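PDB 3EDN: phenazine biosynthesis protein, PhzF family from Bacillus anthracis, which probably catalyses the isomerisation of a small metabolite, as in other PhzF-family enzymes of diaminopimelate epimerase-like fold, though its substrate is not established. Local coordinates for residues S134-A139 against L144-L149; V151-V156 against G237-T242; I155-T160 against S187-I192; V174-K179 against E203-K208. All coordinates share one frame; numbering follows the deposited sequence. Where two conformers were deposited one is given.

Interaction 1 (S134-A139 against L144-L149); sequences SKEELA and LEVNDL
The methyl group of A139 presses against the backbone of E145, its CB lying 3.6 Å from E145 O; A139 has the largest share of the buried surface, with V146 and L149 next. Helix 135-141 is followed by a sharp turn, and the chain then folds back as L144-L149, packing a short 3-10 segment, 146-148, against the helix it has just left. L144 N donates to A139 O at 2.8 Å. Two residues on from L144, V146 meets the first helical turn. With CG2 anti to the backbone N and CG1 in the crowded position (chi1 78°), its CG2 comes within 3.8 Å of E136 N, and its CB lies beside that of E136. CD1 of L149 also reaches the helix, at K135 O and the CB of K135, while the lysine chain itself runs extended away from the turn. The start of the helix is N-capped by S134, whose OG accepts from E137 N. D148 ties the returning segment together: E145 N donates to D148 OD2 at 2.8 Å, and the same oxygen is bridged to R177. The E136 and E145 carboxylates, the latter also bonded to H140, share one water, which donates to E136 OE2 and E145 OE1 and accepts from V146 N at 2.8 Å.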
loop_
_atom_site.group_PDB
_atom_site.type_symbol
_atom_site.label_atom_id
_atom_site.label_comp_id
_atom_site.label_asym_id
_atom_site.label_seq_id
_atom_site.Cartn_x
_atom_site.Cartn_y
_atom_site.Cartn_z
ATOM N N SER A 134 -11.577 23.024 -37.397
ATOM C CA SER A 134 -11.242 24.324 -37.956
ATOM C C SER A 134 -9.835 24.762 -37.569
ATOM O O SER A 134 -9.526 24.912 -36.388
ATOM C CB SER A 134 -12.247 25.381 -37.494
ATOM O OG SER A 134 -11.746 26.684 -37.736
ATOM N N LYS A 135 -8.998 25.008 -38.571
ATOM C CA LYS A 135 -7.624 25.458 -38.323
ATOM C C LYS A 135 -7.587 26.842 -37.697
ATOM O O LYS A 135 -6.760 27.107 -36.829
ATOM C CB LYS A 135 -6.812 25.453 -39.613
ATOM C CG LYS A 135 -6.650 24.087 -40.221
ATOM C CD LYS A 135 -5.889 24.166 -41.516
ATOM C CE LYS A 135 -5.885 22.829 -42.223
ATOM N NZ LYS A 135 -5.013 22.853 -43.429
ATOM N N GLU A 136 -8.476 27.734 -38.127
ATOM C CA GLU A 136 -8.501 29.058 -37.517
ATOM C C GLU A 136 -8.894 28.988 -36.044
ATOM O O GLU A 136 -8.312 29.691 -35.222
ATOM C CB GLU A 136 -9.394 30.046 -38.278
ATOM C CG GLU A 136 -9.266 31.472 -37.741
ATOM C CD GLU A 136 -9.836 32.537 -38.665
ATOM O OE1 GLU A 136 -10.992 32.383 -39.120
ATOM O OE2 GLU A 136 -9.135 33.545 -38.911
ATOM N N GLU A 137 -9.879 28.151 -35.711
ATOM C CA GLU A 137 -10.321 28.020 -34.318
ATOM C C GLU A 137 -9.217 27.412 -33.459
ATOM O O GLU A 137 -9.016 27.814 -32.304
ATOM C CB GLU A 137 -11.592 27.171 -34.204
ATOM C CG GLU A 137 -12.833 27.799 -34.835
ATOM C CD GLU A 137 -13.001 29.258 -34.467
ATOM O OE1 GLU A 137 -12.980 29.582 -33.260
ATOM O OE2 GLU A 137 -13.149 30.087 -35.388
ATOM N N LEU A 138 -8.514 26.440 -34.033
ATOM C CA LEU A 138 -7.368 25.830 -33.372
ATOM C C LEU A 138 -6.283 26.867 -33.122
ATOM O O LEU A 138 -5.743 26.963 -32.019
ATOM C CB LEU A 138 -6.830 24.690 -34.224
ATOM C CG LEU A 138 -5.585 23.955 -33.711
ATOM C CD1 LEU A 138 -5.862 23.305 -32.369
ATOM C CD2 LEU A 138 -5.143 22.919 -34.732
ATOM N N ALA A 139 -5.959 27.654 -34.142
ATOM C CA ALA A 139 -4.951 28.697 -33.994
ATOM C C ALA A 139 -5.338 29.670 -32.882
ATOM O O ALA A 139 -4.531 30.032 -32.029
ATOM C CB ALA A 139 -4.748 29.428 -35.319
ATOM N N LEU A 144 -2.968 32.346 -31.466
ATOM C CA LEU A 144 -2.349 32.633 -32.752
ATOM C C LEU A 144 -3.380 32.999 -33.815
ATOM O O LEU A 144 -4.587 32.974 -33.570
ATOM C CB LEU A 144 -1.570 31.414 -33.233
ATOM C CG LEU A 144 -0.413 30.969 -32.340
ATOM C CD1 LEU A 144 0.161 29.681 -32.924
ATOM C CD2 LEU A 144 0.636 32.046 -32.262
ATOM N N GLU A 145 -2.889 33.334 -35.006
ATOM C CA GLU A 145 -3.764 33.495 -36.162
ATOM C C GLU A 145 -3.479 32.371 -37.143
ATOM O O GLU A 145 -2.462 31.672 -37.036
ATOM C CB GLU A 145 -3.593 34.869 -36.829
ATOM C CG GLU A 145 -3.865 36.059 -35.918
ATOM C CD GLU A 145 -5.333 36.186 -35.531
ATOM O OE1 GLU A 145 -6.196 35.629 -36.249
ATOM O OE2 GLU A 145 -5.623 36.845 -34.503
ATOM N N VAL A 146 -4.373 32.183 -38.103
ATOM C CA VAL A 146 -4.298 31.013 -38.969
ATOM C C VAL A 146 -3.021 30.936 -39.842
ATOM O O VAL A 146 -2.547 29.845 -40.193
ATOM C CB VAL A 146 -5.606 30.840 -39.801
ATOM C CG1 VAL A 146 -5.655 31.815 -40.995
ATOM C CG2 VAL A 146 -5.753 29.413 -40.259
ATOM N N ASN A 147 -2.448 32.095 -40.165
ATOM C CA ASN A 147 -1.226 32.125 -40.964
ATOM C C ASN A 147 0.039 31.942 -40.135
ATOM O O ASN A 147 1.142 32.035 -40.657
ATOM C CB ASN A 147 -1.126 33.404 -41.807
ATOM C CG ASN A 147 -0.999 34.659 -40.965
ATOM O OD1 ASN A 147 -1.277 34.651 -39.755
ATOM N ND2 ASN A 147 -0.595 35.763 -41.605
ATOM N N ASP A 148 -0.127 31.646 -38.845
ATOM C CA ASP A 148 1.008 31.209 -38.017
ATOM C C ASP A 148 1.251 29.705 -38.132
ATOM O O ASP A 148 2.311 29.210 -37.718
ATOM C CB ASP A 148 0.764 31.572 -36.554
ATOM C CG ASP A 148 0.742 33.056 -36.322
ATOM O OD1 ASP A 148 1.614 33.751 -36.882
ATOM O OD2 ASP A 148 -0.131 33.521 -35.567
ATOM N N LEU A 149 0.272 28.976 -38.656
ATOM C CA LEU A 149 0.412 27.532 -38.860
ATOM C C LEU A 149 1.315 27.239 -40.054
ATOM O O LEU A 149 1.374 28.019 -41.016
ATOM C CB LEU A 149 -0.962 26.874 -39.070
ATOM C CG LEU A 149 -1.984 27.077 -37.945
ATOM C CD1 LEU A 149 -3.331 26.514 -38.352
ATOM C CD2 LEU A 149 -1.526 26.409 -36.666
HETATM O O HOH W 1 -6.557 33.952 -38.453
#

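Interaction 2 (V151-V156 against G237-T242); sequences VSLPIV and GAYYAT
Y239 provides the larger part of the buried surface: P154 and, with a smaller share, L153 meet it at the hydroxyl, and V156 along the CD1/CE1 edge of the ring. The phenol OH donates to P154 O at 2.7 Å. The bond lies in the carbonyl plane and uses a lone pair of the oxygen, at a C=O...O angle of 135°. CD of the proline ring lies 3.2 Å from the phenol oxygen, Y239 OH, and L153 adds its CB at 3.4 Å from that OH; the hydroxyl is thus packed among aliphatic carbons while its proton is used by the carbonyl. Y239 sits on helix 230-244, which in the diaminopimelate epimerase-like fold is the central helix of a lobe, wrapped by curled beta-strands. V151-V156 is the loop leading into one of them, strand 156-159, and I166 and P168 of strand 163-168 also touch the tyrosine. With CG anti to the backbone N (chi1 -178°) the ring stands out from the helix toward this wall. V156, the first residue of the strand, meets it at the edge: CG2 lies near the ring plane, 3.6 Å from Y239 CE1, and the valine crosses the ring obliquely. Y243, one turn further along the helix, brings a second ring against Y239, the two planes inclined at about 45°.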
loop_
_atom_site.group_PDB
_atom_site.type_symbol
_atom_site.label_atom_id
_atom_site.label_comp_id
_atom_site.label_asym_id
_atom_site.label_seq_id
_atom_site.Cartn_x
_atom_site.Cartn_y
_atom_site.Cartn_z
ATOM N N VAL A 151 1.612 25.373 -43.195
ATOM C CA VAL A 151 0.687 24.724 -44.117
ATOM C C VAL A 151 1.270 23.442 -44.739
ATOM O O VAL A 151 0.525 22.571 -45.228
ATOM C CB VAL A 151 0.228 25.693 -45.262
ATOM C CG1 VAL A 151 -0.237 27.029 -44.697
ATOM C CG2 VAL A 151 1.345 25.917 -46.265
ATOM N N SER A 152 2.592 23.307 -44.689
ATOM C CA SER A 152 3.274 22.215 -45.389
ATOM C C SER A 152 3.238 20.877 -44.653
ATOM O O SER A 152 3.549 19.836 -45.236
ATOM C CB SER A 152 4.727 22.584 -45.686
ATOM O OG SER A 152 5.504 22.558 -44.503
ATOM N N LEU A 153 2.853 20.907 -43.382
ATOM C CA LEU A 153 2.828 19.702 -42.560
ATOM C C LEU A 153 1.445 19.548 -41.935
ATOM O O LEU A 153 0.816 20.556 -41.562
ATOM C CB LEU A 153 3.918 19.790 -41.471
ATOM C CG LEU A 153 5.375 19.639 -41.945
ATOM C CD1 LEU A 153 6.340 19.782 -40.782
ATOM C CD2 LEU A 153 5.561 18.304 -42.631
ATOM N N PRO A 154 0.964 18.299 -41.823
ATOM C CA PRO A 154 -0.393 18.039 -41.349
ATOM C C PRO A 154 -0.591 18.169 -39.849
ATOM O O PRO A 154 0.306 17.852 -39.062
ATOM C CB PRO A 154 -0.667 16.591 -41.795
ATOM C CG PRO A 154 0.673 15.958 -41.888
ATOM C CD PRO A 154 1.668 17.061 -42.210
ATOM N N ILE A 155 -1.761 18.658 -39.475
ATOM C CA ILE A 155 -2.200 18.649 -38.084
ATOM C C ILE A 155 -2.829 17.289 -37.841
ATOM O O ILE A 155 -3.717 16.863 -38.596
ATOM C CB ILE A 155 -3.204 19.774 -37.794
ATOM C CG1 ILE A 155 -2.615 21.140 -38.175
ATOM C CG2 ILE A 155 -3.630 19.742 -36.327
ATOM C CD1 ILE A 155 -3.672 22.270 -38.238
ATOM N N VAL A 156 -2.349 16.580 -36.821
ATOM C CA VAL A 156 -2.852 15.244 -36.536
ATOM C C VAL A 156 -2.961 15.017 -35.039
ATOM O O VAL A 156 -2.239 15.629 -34.254
ATOM C CB VAL A 156 -1.947 14.129 -37.119
ATOM C CG1 VAL A 156 -1.856 14.247 -38.629
ATOM C CG2 VAL A 156 -0.546 14.146 -36.471
ATOM N N GLY A 237 8.487 11.972 -32.558
ATOM C CA GLY A 237 9.452 11.137 -33.292
ATOM C C GLY A 237 8.763 10.326 -34.374
ATOM O O GLY A 237 9.249 10.233 -35.506
ATOM N N ALA A 238 7.638 9.715 -34.021
ATOM C CA ALA A 238 6.870 8.951 -35.002
ATOM C C ALA A 238 6.395 9.857 -36.123
ATOM O O ALA A 238 6.379 9.459 -37.282
ATOM C CB ALA A 238 5.690 8.282 -34.349
ATOM N N TYR A 239 5.958 11.055 -35.759
ATOM C CA TYR A 239 5.493 12.036 -36.723
ATOM C C TYR A 239 6.635 12.400 -37.672
ATOM O O TYR A 239 6.461 12.436 -38.892
ATOM C CB TYR A 239 4.987 13.273 -35.972
ATOM C CG TYR A 239 4.426 14.349 -36.857
ATOM C CD1 TYR A 239 3.054 14.458 -37.073
ATOM C CD2 TYR A 239 5.259 15.285 -37.454
ATOM C CE1 TYR A 239 2.539 15.461 -37.878
ATOM C CE2 TYR A 239 4.750 16.293 -38.257
ATOM C CZ TYR A 239 3.404 16.360 -38.485
ATOM O OH TYR A 239 2.931 17.382 -39.259
ATOM N N TYR A 240 7.817 12.659 -37.123
ATOM C CA TYR A 240 8.985 13.027 -37.921
ATOM C C TYR A 240 9.305 11.944 -38.930
ATOM O O TYR A 240 9.537 12.233 -40.108
ATOM C CB TYR A 240 10.169 13.227 -36.974
ATOM C CG TYR A 240 11.423 13.831 -37.565
ATOM C CD1 TYR A 240 11.525 15.197 -37.773
ATOM C CD2 TYR A 240 12.517 13.035 -37.868
ATOM C CE1 TYR A 240 12.680 15.763 -38.279
ATOM C CE2 TYR A 240 13.678 13.583 -38.374
ATOM C CZ TYR A 240 13.752 14.945 -38.579
ATOM O OH TYR A 240 14.904 15.505 -39.081
ATOM N N ALA A 241 9.305 10.700 -38.469
ATOM C CA ALA A 241 9.619 9.553 -39.318
ATOM C C ALA A 241 8.532 9.298 -40.364
ATOM O O ALA A 241 8.800 8.644 -41.363
ATOM C CB ALA A 241 9.834 8.300 -38.458
ATOM N N THR A 242 7.321 9.803 -40.129
ATOM C CA THR A 242 6.174 9.531 -41.005
ATOM C C THR A 242 5.919 10.663 -42.008
ATOM O O THR A 242 5.504 10.396 -43.150
ATOM C CB THR A 242 4.892 9.244 -40.170
ATOM O OG1 THR A 242 5.151 8.186 -39.234
ATOM C CG2 THR A 242 3.726 8.816 -41.077
#

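Interaction 3 (I155-T160 against S187-I192); sequences IVYGST and SVLKEI
L189 is the first residue of its segment to meet Y157, and it does so at the hydroxyl end of the ring: its CA lies 3.3 Å and its CB 3.4 Å from Y157 OH, with the CB close to the ring plane. The chain just before it, in the short helix 185-188, turns V188 toward helix 135-141. Beyond L189 the backbone curves round the phenol end, and E191 comes next. Its CB touches Y157 CE2 at 3.7 Å, but with CG anti to the backbone N (chi1 179°) and a bend at chi2 the carboxylate is led off, its plane inclined 58° to the ring. I192 then lies over one ring face. Its CG1 stands 3.6 Å above the plane, displaced toward the rim, and makes a CH-pi contact, 3.8 Å from the ring centroid; CD1 continues along the ring to 3.6 Å from Y157 CD1. The two side chains slide past one another in opposite directions. Y157 is so held by carbon packing at one face and at its hydroxyl end, with E191 CB approaching obliquely and V165 and F131 as further neighbours. Strand alternation explains the division of labour: V156 points to helix 230-244, whereas Y157 points to the loop after helix 185-188, consistent with an epimerase-like lobe in which a strand separates the central helix from an outer layer of helix and loop.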
loop_
_atom_site.group_PDB
_atom_site.type_symbol
_atom_site.label_atom_id
_atom_site.label_comp_id
_atom_site.label_asym_id
_atom_site.label_seq_id
_atom_site.Cartn_x
_atom_site.Cartn_y
_atom_site.Cartn_z
ATOM N N ILE A 155 -1.761 18.658 -39.475
ATOM C CA ILE A 155 -2.200 18.649 -38.084
ATOM C C ILE A 155 -2.829 17.289 -37.841
ATOM O O ILE A 155 -3.717 16.863 -38.596
ATOM C CB ILE A 155 -3.204 19.774 -37.794
ATOM C CG1 ILE A 155 -2.615 21.140 -38.175
ATOM C CG2 ILE A 155 -3.630 19.742 -36.327
ATOM C CD1 ILE A 155 -3.672 22.270 -38.238
ATOM N N VAL A 156 -2.349 16.580 -36.821
ATOM C CA VAL A 156 -2.852 15.244 -36.536
ATOM C C VAL A 156 -2.961 15.017 -35.039
ATOM O O VAL A 156 -2.239 15.629 -34.254
ATOM C CB VAL A 156 -1.947 14.129 -37.119
ATOM C CG1 VAL A 156 -1.856 14.247 -38.629
ATOM C CG2 VAL A 156 -0.546 14.146 -36.471
ATOM N N TYR A 157 -3.881 14.149 -34.656
ATOM C CA TYR A 157 -3.892 13.552 -33.323
ATOM C C TYR A 157 -2.887 12.424 -33.381
ATOM O O TYR A 157 -2.861 11.675 -34.358
ATOM C CB TYR A 157 -5.258 12.923 -33.028
ATOM C CG TYR A 157 -6.424 13.878 -32.899
ATOM C CD1 TYR A 157 -6.674 14.540 -31.696
ATOM C CD2 TYR A 157 -7.291 14.104 -33.968
ATOM C CE1 TYR A 157 -7.754 15.421 -31.557
ATOM C CE2 TYR A 157 -8.370 14.980 -33.844
ATOM C CZ TYR A 157 -8.591 15.630 -32.635
ATOM O OH TYR A 157 -9.654 16.486 -32.495
ATOM N N GLY A 158 -2.067 12.294 -32.344
ATOM C CA GLY A 158 -1.098 11.207 -32.271
ATOM C C GLY A 158 -0.989 10.645 -30.861
ATOM O O GLY A 158 -1.199 11.356 -29.879
ATOM N N SER A 159 -0.699 9.353 -30.751
ATOM C CA SER A 159 -0.540 8.706 -29.454
ATOM C C SER A 159 0.532 7.641 -29.507
ATOM O O SER A 159 0.531 6.806 -30.428
ATOM C CB SER A 159 -1.828 8.003 -29.051
ATOM O OG SER A 159 -1.580 7.156 -27.939
ATOM N N THR A 160 1.419 7.658 -28.513
ATOM C CA THR A 160 2.258 6.494 -28.193
ATOM C C THR A 160 1.952 6.050 -26.754
ATOM O O THR A 160 2.814 5.501 -26.057
ATOM C CB THR A 160 3.757 6.796 -28.362
ATOM O OG1 THR A 160 4.092 7.970 -27.598
ATOM C CG2 THR A 160 4.111 6.984 -29.846
ATOM N N SER A 187 -13.992 22.111 -27.611
ATOM C CA SER A 187 -14.884 22.572 -28.674
ATOM C C SER A 187 -14.211 22.533 -30.042
ATOM O O SER A 187 -14.887 22.400 -31.067
ATOM C CB SER A 187 -15.421 23.979 -28.381
ATOM O OG SER A 187 -14.392 24.950 -28.459
ATOM N N VAL A 188 -12.884 22.643 -30.049
ATOM C CA VAL A 188 -12.107 22.635 -31.284
ATOM C C VAL A 188 -11.740 21.211 -31.679
ATOM O O VAL A 188 -11.700 20.877 -32.860
ATOM C CB VAL A 188 -10.808 23.463 -31.144
ATOM C CG1 VAL A 188 -9.953 23.337 -32.406
ATOM C CG2 VAL A 188 -11.130 24.928 -30.844
ATOM N N LEU A 189 -11.483 20.373 -30.680
ATOM C CA LEU A 189 -11.012 19.003 -30.904
ATOM C C LEU A 189 -12.140 17.979 -30.854
ATOM O O LEU A 189 -12.195 17.167 -29.935
ATOM C CB LEU A 189 -9.948 18.631 -29.862
ATOM C CG LEU A 189 -8.755 19.589 -29.736
ATOM C CD1 LEU A 189 -7.853 19.185 -28.578
ATOM C CD2 LEU A 189 -7.973 19.661 -31.043
ATOM N N LYS A 190 -13.021 18.008 -31.854
ATOM C CA LYS A 190 -14.240 17.185 -31.839
ATOM C C LYS A 190 -13.963 15.691 -31.667
ATOM O O LYS A 190 -14.643 15.002 -30.895
ATOM C CB LYS A 190 -15.047 17.395 -33.121
ATOM C CG LYS A 190 -15.310 18.841 -33.468
ATOM C CD LYS A 190 -16.103 19.538 -32.383
ATOM C CE LYS A 190 -16.621 20.873 -32.887
ATOM N NZ LYS A 190 -17.476 21.537 -31.869
ATOM N N GLU A 191 -12.967 15.199 -32.397
ATOM C CA GLU A 191 -12.683 13.770 -32.439
ATOM C C GLU A 191 -12.166 13.249 -31.099
ATOM O O GLU A 191 -12.552 12.161 -30.657
ATOM C CB GLU A 191 -11.687 13.460 -33.563
ATOM C CG GLU A 191 -11.302 11.990 -33.678
ATOM C CD GLU A 191 -12.426 11.110 -34.188
ATOM O OE1 GLU A 191 -13.466 11.645 -34.626
ATOM O OE2 GLU A 191 -12.261 9.872 -34.154
ATOM N N ILE A 192 -11.286 14.025 -30.466
ATOM C CA ILE A 192 -10.706 13.656 -29.173
ATOM C C ILE A 192 -10.684 14.879 -28.261
ATOM O O ILE A 192 -9.655 15.544 -28.107
ATOM C CB ILE A 192 -9.270 13.083 -29.305
ATOM C CG1 ILE A 192 -9.166 12.125 -30.501
ATOM C CG2 ILE A 192 -8.848 12.405 -28.001
ATOM C CD1 ILE A 192 -7.832 11.361 -30.576
#

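Interaction 4 (V174-K179 against E203-K208); sequences VCERMK and ETYDEK. With SO4 (sulfate ion), chain H.
The ring of Y205 and the carboxylate of E176 lie nearly in one plane, 10° apart, and meet edge to edge: E176 OE2 sits in the ring plane, beside the hydroxyl on the CE1 side. Another flat group, the imidazole of H212, meets the tyrosine ring with the planes steeply inclined, at about 75°. The phenol OH donates to E176 OE2 at 2.6 Å, using the anti lone pair, the one directed away from the other carboxylate oxygen. E176 reaches out with its chain extended beyond CG (chi2 173°), and its CG also passes 3.2 Å from Y205 OH. E176 and Y205 make the whole of the direct contact, a small one at the surface. It joins helix 172-177 to the connection of a beta-hairpin, the loop E203-K208 between the antiparallel strands 196-201 and 211-216. The hairpin loop has its own fastening: E257 accepts the backbone amides of Y205 and D206, and D206 forms a salt bridge to R267. Further along, the loop holds a sulfate ion, probably from the crystallisation liquor. E207 N donates to sulfate O4 at 2.9 Å. The next amide, K208 N, donates to sulfate O3 at 3.0 Å, and both bonds are nearly straight. The K208 chain, bent at chi2, curls back over the anion and brings NZ to O2, although the 2.4 Å separation there is too short to be taken at face value.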
loop_
_atom_site.group_PDB
_atom_site.type_symbol
_atom_site.label_atom_id
_atom_site.label_comp_id
_atom_site.label_asym_id
_atom_site.label_seq_id
_atom_site.Cartn_x
_atom_site.Cartn_y
_atom_site.Cartn_z
ATOM N N VAL A 174 6.785 32.196 -33.595
ATOM C CA VAL A 174 5.388 31.830 -33.390
ATOM C C VAL A 174 5.205 31.141 -32.041
ATOM O O VAL A 174 4.295 31.465 -31.282
ATOM C CB VAL A 174 4.865 30.912 -34.527
ATOM C CG1 VAL A 174 3.504 30.360 -34.177
ATOM C CG2 VAL A 174 4.828 31.662 -35.865
ATOM N N CYS A 175 6.090 30.203 -31.727
ATOM C CA CYS A 175 5.965 29.492 -30.460
ATOM C C CYS A 175 6.008 30.445 -29.273
ATOM O O CYS A 175 5.279 30.240 -28.298
ATOM C CB CYS A 175 7.062 28.449 -30.323
ATOM S SG CYS A 175 6.852 27.045 -31.426
ATOM N N GLU A 176 6.850 31.479 -29.371
ATOM C CA GLU A 176 7.044 32.452 -28.278
ATOM C C GLU A 176 5.772 33.253 -27.989
ATOM O O GLU A 176 5.557 33.703 -26.856
ATOM C CB GLU A 176 8.220 33.396 -28.596
ATOM C CG GLU A 176 9.593 32.706 -28.583
ATOM C CD GLU A 176 10.753 33.587 -29.054
ATOM O OE1 GLU A 176 10.589 34.823 -29.155
ATOM O OE2 GLU A 176 11.842 33.033 -29.325
ATOM N N ARG A 177 4.934 33.436 -29.006
ATOM C CA ARG A 177 3.691 34.192 -28.872
ATOM C C ARG A 177 2.512 33.388 -28.336
ATOM O O ARG A 177 1.479 33.952 -27.980
ATOM C CB ARG A 177 3.289 34.772 -30.228
ATOM C CG ARG A 177 4.185 35.896 -30.729
ATOM C CD ARG A 177 3.951 36.131 -32.232
ATOM N NE ARG A 177 2.520 36.159 -32.534
ATOM C CZ ARG A 177 1.979 35.611 -33.620
ATOM N NH1 ARG A 177 2.740 35.004 -34.524
ATOM N NH2 ARG A 177 0.674 35.664 -33.794
HETATM N N MSE A 178 2.637 32.070 -28.298
HETATM C CA MSE A 178 1.498 31.259 -27.897
HETATM C C MSE A 178 0.995 31.530 -26.498
HETATM O O MSE A 178 1.774 31.793 -25.580
HETATM C CB MSE A 178 1.827 29.792 -28.006
HETATM C CG MSE A 178 1.984 29.387 -29.405
HETATM SE SE MSE A 178 2.764 27.622 -29.423
HETATM C CE MSE A 178 2.296 27.323 -31.169
ATOM N N LYS A 179 -0.326 31.436 -26.371
ATOM C CA LYS A 179 -1.023 31.594 -25.106
ATOM C C LYS A 179 -2.199 30.632 -25.117
ATOM O O LYS A 179 -3.181 30.871 -25.808
ATOM C CB LYS A 179 -1.533 33.028 -24.954
ATOM C CG LYS A 179 -0.435 34.069 -24.850
ATOM C CD LYS A 179 -0.996 35.429 -24.489
ATOM C CE LYS A 179 0.108 36.455 -24.313
ATOM N NZ LYS A 179 -0.443 37.758 -23.848
ATOM N N GLU A 203 12.621 24.476 -36.595
ATOM C CA GLU A 203 13.601 25.414 -36.022
ATOM C C GLU A 203 13.765 25.119 -34.532
ATOM O O GLU A 203 12.773 24.928 -33.841
ATOM C CB GLU A 203 13.169 26.878 -36.199
ATOM C CG GLU A 203 14.256 27.857 -35.748
ATOM C CD GLU A 203 13.828 29.328 -35.719
ATOM O OE1 GLU A 203 12.631 29.638 -35.755
ATOM O OE2 GLU A 203 14.722 30.197 -35.623
ATOM N N THR A 204 15.001 25.123 -34.040
ATOM C CA THR A 204 15.237 24.807 -32.631
ATOM C C THR A 204 16.191 25.788 -31.956
ATOM O O THR A 204 17.032 26.422 -32.620
ATOM C CB THR A 204 15.805 23.385 -32.462
ATOM O OG1 THR A 204 17.048 23.279 -33.164
ATOM C CG2 THR A 204 14.854 22.323 -33.015
ATOM N N TYR A 205 16.066 25.901 -30.636
ATOM C CA TYR A 205 17.002 26.700 -29.857
ATOM C C TYR A 205 18.340 25.991 -29.671
ATOM O O TYR A 205 19.392 26.635 -29.681
ATOM C CB TYR A 205 16.425 27.016 -28.474
ATOM C CG TYR A 205 15.262 27.969 -28.490
ATOM C CD1 TYR A 205 15.449 29.323 -28.764
ATOM C CD2 TYR A 205 13.973 27.528 -28.213
ATOM C CE1 TYR A 205 14.370 30.215 -28.778
ATOM C CE2 TYR A 205 12.898 28.404 -28.221
ATOM C CZ TYR A 205 13.104 29.745 -28.499
ATOM O OH TYR A 205 12.021 30.600 -28.505
ATOM N N ASP A 206 18.281 24.680 -29.449
ATOM C CA ASP A 206 19.456 23.865 -29.139
ATOM C C ASP A 206 20.028 23.284 -30.433
ATOM O O ASP A 206 19.287 22.834 -31.317
ATOM C CB ASP A 206 19.085 22.722 -28.187
ATOM C CG ASP A 206 18.658 23.207 -26.804
ATOM O OD1 ASP A 206 18.749 24.418 -26.491
ATOM O OD2 ASP A 206 18.229 22.348 -25.998
ATOM N N GLU A 207 21.351 23.256 -30.520
ATOM C CA GLU A 207 22.018 22.898 -31.774
ATOM C C GLU A 207 21.845 21.435 -32.196
ATOM O O GLU A 207 21.643 21.148 -33.372
ATOM C CB GLU A 207 23.509 23.261 -31.721
ATOM C CG GLU A 207 23.788 24.743 -31.527
ATOM C CD GLU A 207 23.308 25.589 -32.692
ATOM O OE1 GLU A 207 23.564 25.213 -33.856
ATOM O OE2 GLU A 207 22.671 26.632 -32.443
ATOM N N LYS A 208 21.910 20.514 -31.247
ATOM C CA LYS A 208 21.874 19.092 -31.605
ATOM C C LYS A 208 20.460 18.564 -31.881
ATOM O O LYS A 208 20.271 17.389 -32.174
ATOM C CB LYS A 208 22.570 18.251 -30.527
ATOM C CG LYS A 208 24.079 18.471 -30.445
ATOM C CD LYS A 208 24.429 19.749 -29.699
ATOM C CE LYS A 208 25.930 20.022 -29.750
ATOM N NZ LYS A 208 26.329 21.150 -28.850
HETATM S S SO4 H . 23.239 22.780 -27.837
HETATM O O1 SO4 H . 23.093 22.534 -26.402
HETATM O O2 SO4 H . 24.641 22.665 -28.225
HETATM O O3 SO4 H . 22.444 21.779 -28.552
HETATM O O4 SO4 H . 22.760 24.120 -28.159
#

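Interactions 1, 2 and 3 adjoin on one side of the chain's centre. I155, common to interactions 2 and 3, packs its CD1 against L138 CD2 of interaction 1 at 3.9 Å, and V188 of interaction 3 packs against helix 135-141, its CG1 3.7 Å from L138 CA. Interaction 4 is joined to interaction 1 by the salt bridge from R177 NH2 to D148 OD2 (2.9 Å) and by L144 CD1 against V174 CG1 (3.6 Å). Interactions 2 and 4 do not touch, their nearest atoms being about 9 Å apart, and neither do interactions 3 and 4, with their nearest atoms about 11 Å apart. The sulfate bound at E207 and K208 belongs to interaction 4.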